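Local coordinates for protein amidohydrolase (Thermotoga maritima, PDB 3OOQ) that probably hydrolyses amide-type bonds as a TIM-barrel member of the amidohydrolase family, perhaps acting on allantoin, at residues Gly272-Phe277 with Lys284-Glu289; His226-Asp231 with Arg278-Leu283. One frame throughout, in Å; residues are numbered along the deposited sequence.

Contact 1: Gly272-Phe277 with Lys284-Glu289; sequences GPLLTF and KDLTME
Leu274 packs against Leu286 and Met288 where the long loop after strand 269-271 doubles back on itself before helix 290-297, one of the beta-alpha loops of this TIM-barrel amidohydrolase. No hydrogen bond joins the two segments; apolar side chains hold them together. The two leucine side chains cross obliquely, with Leu274 CD2 lying 4.0 Å from Leu286 CG. On its other flank Leu274 offers CB to the methyl CE of Met288, at 3.9 Å. Met288, present as selenomethionine, bends at chi2 (141°), and its terminal methyl also comes within 4.4 Å of Leu275 CB. Thr290 and Ile291 of helix 290-297 add to the packing on Leu274, while Gln318 and Thr321 of helix 315-321 touch Met288.

Methyl groups also rest on backbone carbonyls. Leu286 CG stands anti to its backbone N (chi1 174°), and the two branches beyond it part company: CD1 approaches Pro273 O at 3.6 Å and CD2 approaches Leu274 O at 3.7 Å. In return, Leu274 CD2 lies 3.5 Å from Thr287 O.

Backbone geometry and polar bonds shape each segment: a cis peptide precedes Pro273, and Leu275 sits at the centre of an inverse gamma turn closed by a weak bond from Thr276 N to Leu274 O. Gln318 OE1 accepts from both Leu274 N and Leu275 N, which pins the turn itself. Across the contact, the chain is readied for helix 290-297 by a capping bond, Glu289 N to Thr287 OG1 at 3.0 Å, with an N-H...O angle of 152°.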
ATOM      1  N   GLY F 272      27.093  28.417  -8.211  1.00 22.25           N
ATOM      2  CA  GLY F 272      26.613  27.574  -9.293  1.00 22.03           C
ATOM      3  C   GLY F 272      25.872  26.364  -8.742  1.00 21.51           C
ATOM      4  O   GLY F 272      25.940  26.089  -7.542  1.00 21.37           O
ATOM      5  N   PRO F 273      25.118  25.664  -9.606  1.00 21.33           N
ATOM      6  CA  PRO F 273      24.964  26.013 -11.027  1.00 21.71           C
ATOM      7  C   PRO F 273      24.172  27.325 -11.203  1.00 21.80           C
ATOM      8  O   PRO F 273      23.255  27.591 -10.433  1.00 22.15           O
ATOM      9  CB  PRO F 273      24.168  24.829 -11.582  1.00 21.70           C
ATOM     10  CG  PRO F 273      23.262  24.410 -10.383  1.00 22.59           C
ATOM     11  CD  PRO F 273      24.132  24.653  -9.159  1.00 21.34           C
ATOM     12  N   LEU F 274      24.524  28.116 -12.211  1.00 21.78           N
ATOM     13  CA  LEU F 274      23.888  29.418 -12.472  1.00 23.18           C
ATOM     14  C   LEU F 274      23.196  29.531 -13.841  1.00 24.27           C
ATOM     15  O   LEU F 274      22.157  30.183 -13.974  1.00 24.68           O
ATOM     16  CB  LEU F 274      24.916  30.550 -12.322  1.00 23.44           C
ATOM     17  CG  LEU F 274      25.408  30.902 -10.924  1.00 29.17           C
ATOM     18  CD1 LEU F 274      26.641  31.808 -11.032  1.00 23.59           C
ATOM     19  CD2 LEU F 274      24.299  31.557 -10.070  1.00 22.85           C
ATOM     20  N   LEU F 275      23.791  28.908 -14.854  1.00 25.10           N
ATOM     21  CA  LEU F 275      23.179  28.793 -16.168  1.00 25.87           C
ATOM     22  C   LEU F 275      22.143  27.660 -16.166  1.00 26.05           C
ATOM     23  O   LEU F 275      22.333  26.639 -16.818  1.00 26.81           O
ATOM     24  CB  LEU F 275      24.258  28.511 -17.221  1.00 25.85           C
ATOM     25  CG  LEU F 275      23.870  28.603 -18.704  1.00 30.61           C
ATOM     26  CD1 LEU F 275      23.977  30.017 -19.216  1.00 26.22           C
ATOM     27  CD2 LEU F 275      24.733  27.685 -19.541  1.00 26.22           C
ATOM     28  N   THR F 276      21.041  27.858 -15.444  1.00 25.47           N
ATOM     29  CA  THR F 276      20.082  26.791 -15.172  1.00 24.55           C
ATOM     30  C   THR F 276      18.738  27.357 -14.699  1.00 24.03           C
ATOM     31  O   THR F 276      18.666  28.486 -14.213  1.00 24.80           O
ATOM     32  CB  THR F 276      20.640  25.800 -14.120  1.00 25.10           C
ATOM     33  OG1 THR F 276      19.920  24.569 -14.189  1.00 25.10           O
ATOM     34  CG2 THR F 276      20.550  26.381 -12.668  1.00 23.73           C
ATOM     35  N   PHE F 277      17.679  26.565 -14.838  1.00 22.74           N
ATOM     36  CA  PHE F 277      16.333  26.958 -14.421  1.00 22.30           C
ATOM     37  C   PHE F 277      16.173  26.927 -12.899  1.00 21.07           C
ATOM     38  O   PHE F 277      16.686  26.030 -12.229  1.00 20.62           O
ATOM     39  CB  PHE F 277      15.317  26.006 -15.047  1.00 22.15           C
ATOM     40  CG  PHE F 277      13.881  26.401 -14.836  1.00 17.98           C
ATOM     41  CD1 PHE F 277      13.335  27.502 -15.497  1.00 22.31           C
ATOM     42  CD2 PHE F 277      13.043  25.611 -14.026  1.00 22.38           C
ATOM     43  CE1 PHE F 277      11.996  27.841 -15.336  1.00 18.18           C
ATOM     44  CE2 PHE F 277      11.693  25.942 -13.849  1.00 17.66           C
ATOM     45  CZ  PHE F 277      11.166  27.051 -14.509  1.00 22.52           C
ATOM     46  N   LYS F 284      14.521  30.769  -6.128  1.00 22.42           N
ATOM     47  CA  LYS F 284      13.800  31.901  -6.760  1.00 24.40           C
ATOM     48  C   LYS F 284      14.641  33.176  -6.995  1.00 24.33           C
ATOM     49  O   LYS F 284      14.395  33.896  -7.960  1.00 24.35           O
ATOM     50  CB  LYS F 284      12.517  32.253  -5.994  1.00 25.76           C
ATOM     51  CG  LYS F 284      12.709  33.092  -4.745  1.00 33.61           C
ATOM     52  CD  LYS F 284      11.354  33.514  -4.131  1.00 28.38           C
ATOM     53  CE  LYS F 284      11.500  34.771  -3.279  1.00 34.80           C
ATOM     54  NZ  LYS F 284      10.564  34.776  -2.103  1.00 30.29           N
ATOM     55  N   ASP F 285      15.607  33.450  -6.116  1.00 24.32           N
ATOM     56  CA  ASP F 285      16.467  34.642  -6.255  1.00 25.48           C
ATOM     57  C   ASP F 285      17.866  34.353  -6.814  1.00 24.99           C
ATOM     58  O   ASP F 285      18.781  35.177  -6.672  1.00 25.08           O
ATOM     59  CB  ASP F 285      16.572  35.400  -4.919  1.00 27.32           C
ATOM     60  CG  ASP F 285      15.308  36.181  -4.591  1.00 27.29           C
ATOM     61  OD1 ASP F 285      14.482  36.404  -5.491  1.00 29.33           O
ATOM     62  OD2 ASP F 285      15.126  36.578  -3.431  1.00 29.23           O
ATOM     63  N   LEU F 286      18.040  33.193  -7.441  1.00 24.24           N
ATOM     64  CA  LEU F 286      19.295  32.883  -8.133  1.00 24.86           C
ATOM     65  C   LEU F 286      19.555  33.939  -9.204  1.00 24.05           C
ATOM     66  O   LEU F 286      18.652  34.318  -9.936  1.00 22.94           O
ATOM     67  CB  LEU F 286      19.246  31.470  -8.753  1.00 26.11           C
ATOM     68  CG  LEU F 286      20.350  30.896  -9.652  1.00 18.94           C
ATOM     69  CD1 LEU F 286      20.215  29.382  -9.707  1.00 27.71           C
ATOM     70  CD2 LEU F 286      20.209  31.383 -11.053  1.00 27.74           C
ATOM     71  N   THR F 287      20.790  34.425  -9.268  1.00 24.93           N
ATOM     72  CA  THR F 287      21.195  35.394 -10.285  1.00 25.90           C
ATOM     73  C   THR F 287      22.665  35.212 -10.632  1.00 26.85           C
ATOM     74  O   THR F 287      23.510  34.943  -9.757  1.00 25.36           O
ATOM     75  CB  THR F 287      20.911  36.868  -9.875  1.00 26.37           C
ATOM     76  OG1 THR F 287      21.523  37.752 -10.834  1.00 23.46           O
ATOM     77  CG2 THR F 287      21.463  37.175  -8.467  1.00 22.62           C
HETATM   78  N   MSE F 288      22.963  35.347 -11.917  1.00 28.94           N
HETATM   79  CA  MSE F 288      24.334  35.286 -12.379  1.00 32.02           C
HETATM   80  C   MSE F 288      25.162  36.485 -11.901  1.00 29.74           C
HETATM   81  O   MSE F 288      26.397  36.442 -11.904  1.00 28.78           O
HETATM   82  CB  MSE F 288      24.365  35.192 -13.889  1.00 37.50           C
HETATM   83  CG  MSE F 288      25.571  34.468 -14.364  1.00 46.60           C
HETATM   84 SE   MSE F 288      25.045  33.384 -15.834  1.00 47.14          SE
HETATM   85  CE  MSE F 288      26.358  31.983 -15.618  1.00 46.66           C
ATOM     86  N   GLU F 289      24.463  37.538 -11.478  1.00 28.77           N
ATOM     87  CA  GLU F 289      25.084  38.711 -10.866  1.00 28.82           C
ATOM     88  C   GLU F 289      25.815  38.423  -9.565  1.00 27.91           C
ATOM     89  O   GLU F 289      26.615  39.244  -9.102  1.00 28.35           O
ATOM     90  CB  GLU F 289      24.024  39.768 -10.600  1.00 29.78           C
ATOM     91  CG  GLU F 289      23.436  40.373 -11.857  1.00 44.93           C
ATOM     92  CD  GLU F 289      22.654  41.627 -11.559  1.00 31.49           C
ATOM     93  OE1 GLU F 289      22.054  41.716 -10.469  1.00 45.50           O
ATOM     94  OE2 GLU F 289      22.648  42.529 -12.412  1.00 45.84           O
TER

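Contact 2: His226-Asp231 with Arg278-Leu283; sequences HAHRAD and RTKLEL
His228 meets Lys280, Glu282 and Leu283 just past strand 223-227, at the C-terminal end of a TIM-barrel strand, the side on which amidohydrolases generally keep their active site. Its CB starts 3.7 Å from Glu282 O, and chi1 of -67° sets CG anti to the carbonyl carbon. Leu283 CD2 then covers one ring face in a CH-pi contact, 3.5 Å from the centroid and 22° off the normal, displaced toward the rim near ND1. ND1 itself is hydrogen-bonded to Thr253 OG1, and the ring stacks with that of His251. Glu282 OE2 approaches His228 CD2 obliquely at 3.4 Å. At the tip, His228 NE2 bonds to water 1 at 2.9 Å, and that water accepts from Lys280 NZ at 2.8 Å. An alanine here would probably leave Leu283 CD2 without its ring face, Thr253 OG1 without this partner and water 1 less firmly placed. Lys280 NZ also forms a salt bridge, meeting the anti lone pair of Glu282 OE2 at 2.7 Å. The other carboxylate oxygen, Glu282 OE1, accepts from water 2 at 2.7 Å, and water 2 in turn accepts from Arg229 N at 3.0 Å.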
ATOM      1  N   HIS F 226      25.891  22.262   1.592  1.00 18.98           N
ATOM      2  CA  HIS F 226      24.933  22.617   0.538  1.00 18.37           C
ATOM      3  C   HIS F 226      23.846  23.502   1.153  1.00 17.57           C
ATOM      4  O   HIS F 226      23.145  23.057   2.068  1.00 17.09           O
ATOM      5  CB  HIS F 226      24.336  21.305  -0.050  1.00 18.08           C
ATOM      6  CG  HIS F 226      23.105  21.478  -0.895  1.00 19.50           C
ATOM      7  ND1 HIS F 226      21.857  21.790  -0.373  1.00 20.24           N
ATOM      8  CD2 HIS F 226      22.922  21.333  -2.229  1.00 18.72           C
ATOM      9  CE1 HIS F 226      20.969  21.845  -1.353  1.00 18.62           C
ATOM     10  NE2 HIS F 226      21.593  21.583  -2.494  1.00 21.87           N
ATOM     11  N   ALA F 227      23.716  24.733   0.658  1.00 16.89           N
ATOM     12  CA  ALA F 227      22.684  25.668   1.123  1.00 18.01           C
ATOM     13  C   ALA F 227      22.367  26.747   0.103  1.00 19.78           C
ATOM     14  O   ALA F 227      23.274  27.340  -0.482  1.00 20.21           O
ATOM     15  CB  ALA F 227      23.081  26.330   2.463  1.00 18.12           C
ATOM     16  N   HIS F 228      21.078  27.027  -0.079  1.00 20.45           N
ATOM     17  CA  HIS F 228      20.636  28.010  -1.065  1.00 20.18           C
ATOM     18  C   HIS F 228      20.099  29.253  -0.388  1.00 19.94           C
ATOM     19  O   HIS F 228      20.632  30.335  -0.586  1.00 19.60           O
ATOM     20  CB  HIS F 228      19.570  27.410  -2.002  1.00 20.65           C
ATOM     21  CG  HIS F 228      20.091  26.334  -2.899  1.00 22.04           C
ATOM     22  ND1 HIS F 228      20.888  26.599  -3.994  1.00 21.64           N
ATOM     23  CD2 HIS F 228      19.936  24.985  -2.863  1.00 21.73           C
ATOM     24  CE1 HIS F 228      21.201  25.462  -4.597  1.00 22.39           C
ATOM     25  NE2 HIS F 228      20.639  24.468  -3.928  1.00 22.30           N
ATOM     26  N   ARG F 229      19.033  29.091   0.401  1.00 19.43           N
ATOM     27  CA  ARG F 229      18.380  30.219   1.046  1.00 19.10           C
ATOM     28  C   ARG F 229      19.292  30.837   2.119  1.00 18.43           C
ATOM     29  O   ARG F 229      20.049  30.129   2.770  1.00 17.81           O
ATOM     30  CB  ARG F 229      17.022  29.788   1.619  1.00 20.03           C
ATOM     31  CG  ARG F 229      16.003  30.920   1.698  1.00 18.96           C
ATOM     32  CD  ARG F 229      14.608  30.391   2.041  1.00 22.18           C
ATOM     33  NE  ARG F 229      14.567  29.891   3.412  1.00 18.57           N
ATOM     34  CZ  ARG F 229      13.507  29.347   3.998  1.00 23.29           C
ATOM     35  NH1 ARG F 229      12.357  29.220   3.327  1.00 19.51           N
ATOM     36  NH2 ARG F 229      13.592  28.933   5.262  1.00 18.82           N
ATOM     37  N   ALA F 230      19.241  32.159   2.283  1.00 18.43           N
ATOM     38  CA  ALA F 230      20.197  32.864   3.159  1.00 18.23           C
ATOM     39  C   ALA F 230      20.215  32.292   4.588  1.00 18.70           C
ATOM     40  O   ALA F 230      21.291  32.130   5.187  1.00 18.85           O
ATOM     41  CB  ALA F 230      19.916  34.405   3.179  1.00 17.71           C
ATOM     42  N   ASP F 231      19.031  31.988   5.120  1.00 18.30           N
ATOM     43  CA  ASP F 231      18.925  31.427   6.467  1.00 19.24           C
ATOM     44  C   ASP F 231      19.591  30.048   6.621  1.00 17.88           C
ATOM     45  O   ASP F 231      20.168  29.770   7.672  1.00 17.27           O
ATOM     46  CB  ASP F 231      17.466  31.403   6.988  1.00 20.31           C
ATOM     47  CG  ASP F 231      16.518  30.584   6.100  1.00 30.01           C
ATOM     48  OD1 ASP F 231      16.672  30.589   4.875  1.00 21.41           O
ATOM     49  OD2 ASP F 231      15.604  29.926   6.629  1.00 21.71           O
ATOM     50  N   ARG F 278      15.443  27.902 -12.377  1.00 20.68           N
ATOM     51  CA  ARG F 278      15.154  27.973 -10.946  1.00 20.88           C
ATOM     52  C   ARG F 278      14.018  27.003 -10.647  1.00 20.63           C
ATOM     53  O   ARG F 278      12.854  27.377 -10.633  1.00 20.76           O
ATOM     54  CB  ARG F 278      14.789  29.414 -10.546  1.00 21.05           C
ATOM     55  CG  ARG F 278      15.902  30.419 -10.828  1.00 22.46           C
ATOM     56  CD  ARG F 278      15.389  31.866 -10.844  1.00 22.63           C
ATOM     57  NE  ARG F 278      16.466  32.811 -11.176  1.00 22.35           N
ATOM     58  CZ  ARG F 278      16.893  33.073 -12.415  1.00 23.52           C
ATOM     59  NH1 ARG F 278      16.344  32.461 -13.469  1.00 22.88           N
ATOM     60  NH2 ARG F 278      17.878  33.937 -12.607  1.00 22.22           N
ATOM     61  N   THR F 279      14.377  25.743 -10.437  1.00 21.24           N
ATOM     62  CA  THR F 279      13.417  24.652 -10.296  1.00 21.75           C
ATOM     63  C   THR F 279      12.697  24.658  -8.955  1.00 21.69           C
ATOM     64  O   THR F 279      11.676  24.009  -8.802  1.00 22.52           O
ATOM     65  CB  THR F 279      14.141  23.302 -10.375  1.00 22.61           C
ATOM     66  OG1 THR F 279      15.249  23.320  -9.457  1.00 23.87           O
ATOM     67  CG2 THR F 279      14.659  23.021 -11.781  1.00 22.86           C
ATOM     68  N   LYS F 280      13.242  25.362  -7.972  1.00 20.65           N
ATOM     69  CA  LYS F 280      12.717  25.317  -6.600  1.00 20.62           C
ATOM     70  C   LYS F 280      12.510  26.703  -6.050  1.00 20.46           C
ATOM     71  O   LYS F 280      13.153  27.682  -6.483  1.00 19.94           O
ATOM     72  CB  LYS F 280      13.673  24.552  -5.661  1.00 20.98           C
ATOM     73  CG  LYS F 280      13.789  23.045  -5.981  1.00 24.23           C
ATOM     74  CD  LYS F 280      14.815  22.334  -5.087  1.00 22.29           C
ATOM     75  CE  LYS F 280      16.251  22.842  -5.345  1.00 23.71           C
ATOM     76  NZ  LYS F 280      17.179  22.306  -4.293  1.00 22.58           N
ATOM     77  N   LEU F 281      11.601  26.781  -5.090  1.00 20.88           N
ATOM     78  CA  LEU F 281      11.350  27.988  -4.332  1.00 21.76           C
ATOM     79  C   LEU F 281      12.642  28.597  -3.778  1.00 21.38           C
ATOM     80  O   LEU F 281      12.828  29.821  -3.848  1.00 21.72           O
ATOM     81  CB  LEU F 281      10.423  27.635  -3.181  1.00 22.91           C
ATOM     82  CG  LEU F 281       9.796  28.751  -2.376  1.00 37.25           C
ATOM     83  CD1 LEU F 281       8.878  29.571  -3.289  1.00 24.07           C
ATOM     84  CD2 LEU F 281       9.053  28.112  -1.181  1.00 23.67           C
ATOM     85  N   GLU F 282      13.520  27.739  -3.234  1.00 19.91           N
ATOM     86  CA  GLU F 282      14.770  28.183  -2.630  1.00 19.67           C
ATOM     87  C   GLU F 282      15.749  28.721  -3.689  1.00 18.90           C
ATOM     88  O   GLU F 282      16.723  29.378  -3.357  1.00 18.17           O
ATOM     89  CB  GLU F 282      15.422  27.097  -1.743  1.00 19.58           C
ATOM     90  CG  GLU F 282      15.924  25.810  -2.466  1.00 21.18           C
ATOM     91  CD  GLU F 282      16.469  24.746  -1.497  1.00 20.08           C
ATOM     92  OE1 GLU F 282      16.447  24.970  -0.263  1.00 20.87           O
ATOM     93  OE2 GLU F 282      16.911  23.668  -1.970  1.00 21.45           O
ATOM     94  N   LEU F 283      15.456  28.460  -4.956  1.00 19.31           N
ATOM     95  CA  LEU F 283      16.239  29.009  -6.070  1.00 20.07           C
ATOM     96  C   LEU F 283      15.622  30.269  -6.686  1.00 21.09           C
ATOM     97  O   LEU F 283      16.149  30.792  -7.667  1.00 21.77           O
ATOM     98  CB  LEU F 283      16.435  27.940  -7.165  1.00 19.78           C
ATOM     99  CG  LEU F 283      17.116  26.635  -6.744  1.00 28.87           C
ATOM    100  CD1 LEU F 283      17.413  25.732  -7.943  1.00 20.34           C
ATOM    101  CD2 LEU F 283      18.395  26.924  -6.005  1.00 20.19           C
TER
HETATM  102  O   HOH W   1      19.714  22.195  -5.461  1.00 29.19           O
HETATM  103  O   HOH W   2      18.315  26.321   1.205  1.00 17.65           O

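The segments alternate along the chain: 226-231 comes first, then 272-277, 278-283 and 284-289 run on without a break. The last three fill the loop between strand 269-271 and helix 290-297, so contact 1 folds that loop on itself while contact 2 fastens its middle to the end of strand 223-227. Their centres lie about 10 Å apart, on the same side of the chain's centre, and they are joined directly by a probable hydrogen bond from Arg278 NH2 to Leu286 O, 2.8 Å. Both contacts reach a second subunit, where Arg278 NH1 forms a salt bridge with Glu71 of that neighbour, tying this barrel loop into the assembly.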